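Local coordinates for endoribonuclease PemK (Escherichia coli, PDB 1M1F), which acts as the toxin of a plasmid-borne type II toxin-antitoxin system, probably as an endoribonuclease, and kills daughter cells that have lost the plasmid, at residues E95-M98 / N99-G103. Residues are numbered along the deposited sequence; the frame is centred on the assembly and turned at random.
Sequences ETIM and NEVLG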
loop_
_atom_site.group_PDB
_atom_site.type_symbol
_atom_site.label_atom_id
_atom_site.label_comp_id
_atom_site.label_asym_id
_atom_site.label_seq_id
_atom_site.Cartn_x
_atom_site.Cartn_y
_atom_site.Cartn_z
ATOM N N GLU A 95 -20.592 1.866 3.859
ATOM C CA GLU A 95 -19.627 2.298 4.865
ATOM C C GLU A 95 -19.255 1.179 5.831
ATOM O O GLU A 95 -18.128 1.138 6.299
ATOM C CB GLU A 95 -20.114 3.549 5.619
ATOM C CG GLU A 95 -20.210 4.815 4.777
ATOM C CD GLU A 95 -18.924 5.169 4.050
ATOM O OE1 GLU A 95 -17.834 5.082 4.662
ATOM O OE2 GLU A 95 -19.003 5.541 2.861
ATOM N N THR A 96 -20.165 0.259 6.130
ATOM C CA THR A 96 -19.801 -0.843 6.996
ATOM C C THR A 96 -18.612 -1.631 6.431
ATOM O O THR A 96 -17.692 -1.970 7.166
ATOM C CB THR A 96 -20.978 -1.785 7.213
ATOM O OG1 THR A 96 -21.603 -2.057 5.956
ATOM C CG2 THR A 96 -22.068 -1.138 8.075
ATOM N N ILE A 97 -18.645 -1.951 5.139
ATOM C CA ILE A 97 -17.533 -2.669 4.509
ATOM C C ILE A 97 -16.272 -1.828 4.570
ATOM O O ILE A 97 -15.207 -2.312 4.946
ATOM C CB ILE A 97 -17.836 -2.995 3.023
ATOM C CG1 ILE A 97 -18.918 -4.071 2.898
ATOM C CG2 ILE A 97 -16.560 -3.426 2.288
ATOM C CD1 ILE A 97 -18.573 -5.398 3.541
ATOM N N MET A 98 -16.384 -0.570 4.183
ATOM C CA MET A 98 -15.214 0.291 4.170
ATOM C C MET A 98 -14.590 0.371 5.560
ATOM O O MET A 98 -13.370 0.295 5.692
ATOM C CB MET A 98 -15.570 1.685 3.647
ATOM C CG MET A 98 -14.365 2.546 3.266
ATOM S SD MET A 98 -13.306 1.867 1.885
ATOM C CE MET A 98 -11.709 1.623 2.800
ATOM N N ASN A 99 -15.405 0.499 6.601
ATOM C CA ASN A 99 -14.866 0.603 7.947
ATOM C C ASN A 99 -14.192 -0.692 8.397
ATOM O O ASN A 99 -13.195 -0.660 9.114
ATOM C CB ASN A 99 -15.940 1.064 8.921
ATOM C CG ASN A 99 -16.385 2.493 8.645
ATOM O OD1 ASN A 99 -15.616 3.315 8.137
ATOM N ND2 ASN A 99 -17.636 2.801 8.995
ATOM N N GLU A 100 -14.723 -1.836 7.984
ATOM C CA GLU A 100 -14.073 -3.105 8.305
ATOM C C GLU A 100 -12.687 -3.173 7.635
ATOM O O GLU A 100 -11.705 -3.630 8.240
ATOM C CB GLU A 100 -14.942 -4.295 7.881
ATOM C CG GLU A 100 -14.534 -5.574 8.588
ATOM C CD GLU A 100 -15.554 -6.688 8.505
ATOM O OE1 GLU A 100 -15.314 -7.717 9.177
ATOM O OE2 GLU A 100 -16.575 -6.543 7.812
ATOM N N VAL A 101 -12.610 -2.715 6.385
ATOM C CA VAL A 101 -11.352 -2.668 5.641
ATOM C C VAL A 101 -10.345 -1.728 6.321
ATOM O O VAL A 101 -9.177 -2.081 6.520
ATOM C CB VAL A 101 -11.626 -2.275 4.176
ATOM C CG1 VAL A 101 -10.351 -1.951 3.422
ATOM C CG2 VAL A 101 -12.366 -3.399 3.487
ATOM N N LEU A 102 -10.792 -0.536 6.687
ATOM C CA LEU A 102 -9.932 0.406 7.399
ATOM C C LEU A 102 -9.428 -0.200 8.713
ATOM O O LEU A 102 -8.274 -0.002 9.088
ATOM C CB LEU A 102 -10.653 1.728 7.653
ATOM C CG LEU A 102 -11.003 2.562 6.424
ATOM C CD1 LEU A 102 -11.837 3.742 6.876
ATOM C CD2 LEU A 102 -9.773 3.036 5.662
ATOM N N GLY A 103 -10.288 -0.932 9.413
ATOM C CA GLY A 103 -9.896 -1.601 10.638
ATOM C C GLY A 103 -8.770 -2.594 10.418
ATOM O O GLY A 103 -7.833 -2.660 11.211
HETATM O O HOH W 1 -15.605 4.766 5.614
#
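N99 and E95 are joined through the backbone, and possibly also through a water, within the first two turns of helix 95-106. N99 N donates to E95 O at 2.8 Å, the first of four successive i to i+4 bonds; those from E100 N to T96 O, V101 N to I97 O and L102 N to M98 O follow. The bond from E100 N to T96 O is a little longer, at 3.1 Å, and less straight, with an N-H...O angle of 155°. All four carbonyls of residues 95-98 are thereby satisfied, and N99 O continues the series by accepting from G103 N.

With CG beside its backbone N (chi1 -67°), the N99 side chain folds back over the preceding turn. N99 ND2 comes within 3.2 Å of E95 O, but the angle is too poor for a hydrogen bond. N99 OD1 instead accepts from a water at 2.9 Å. The same water lies 2.4 Å from E95 OE1, so short that the link to the carboxylate is doubtful. The other carboxylate oxygen, E95 OE2, forms a salt bridge with R92.

On the buried flank the contact is apolar. The M98 chain starts anti to its own amide nitrogen (chi1 -165°), then bends at chi2 and chi3, bringing M98 CE to 3.7 Å from L102 CD2 and 3.9 Å from V101 CG1. The helix packs by this flank against the antiparallel sheet of the SH3-like PemK/MazF fold: M98 and V101 rest on L26 of strand 22-27, and V101 also reaches V72 and C74 of strand 71-79. I97 touches the loop residues L61 and V64, while L102 packs on L109 of the second subunit.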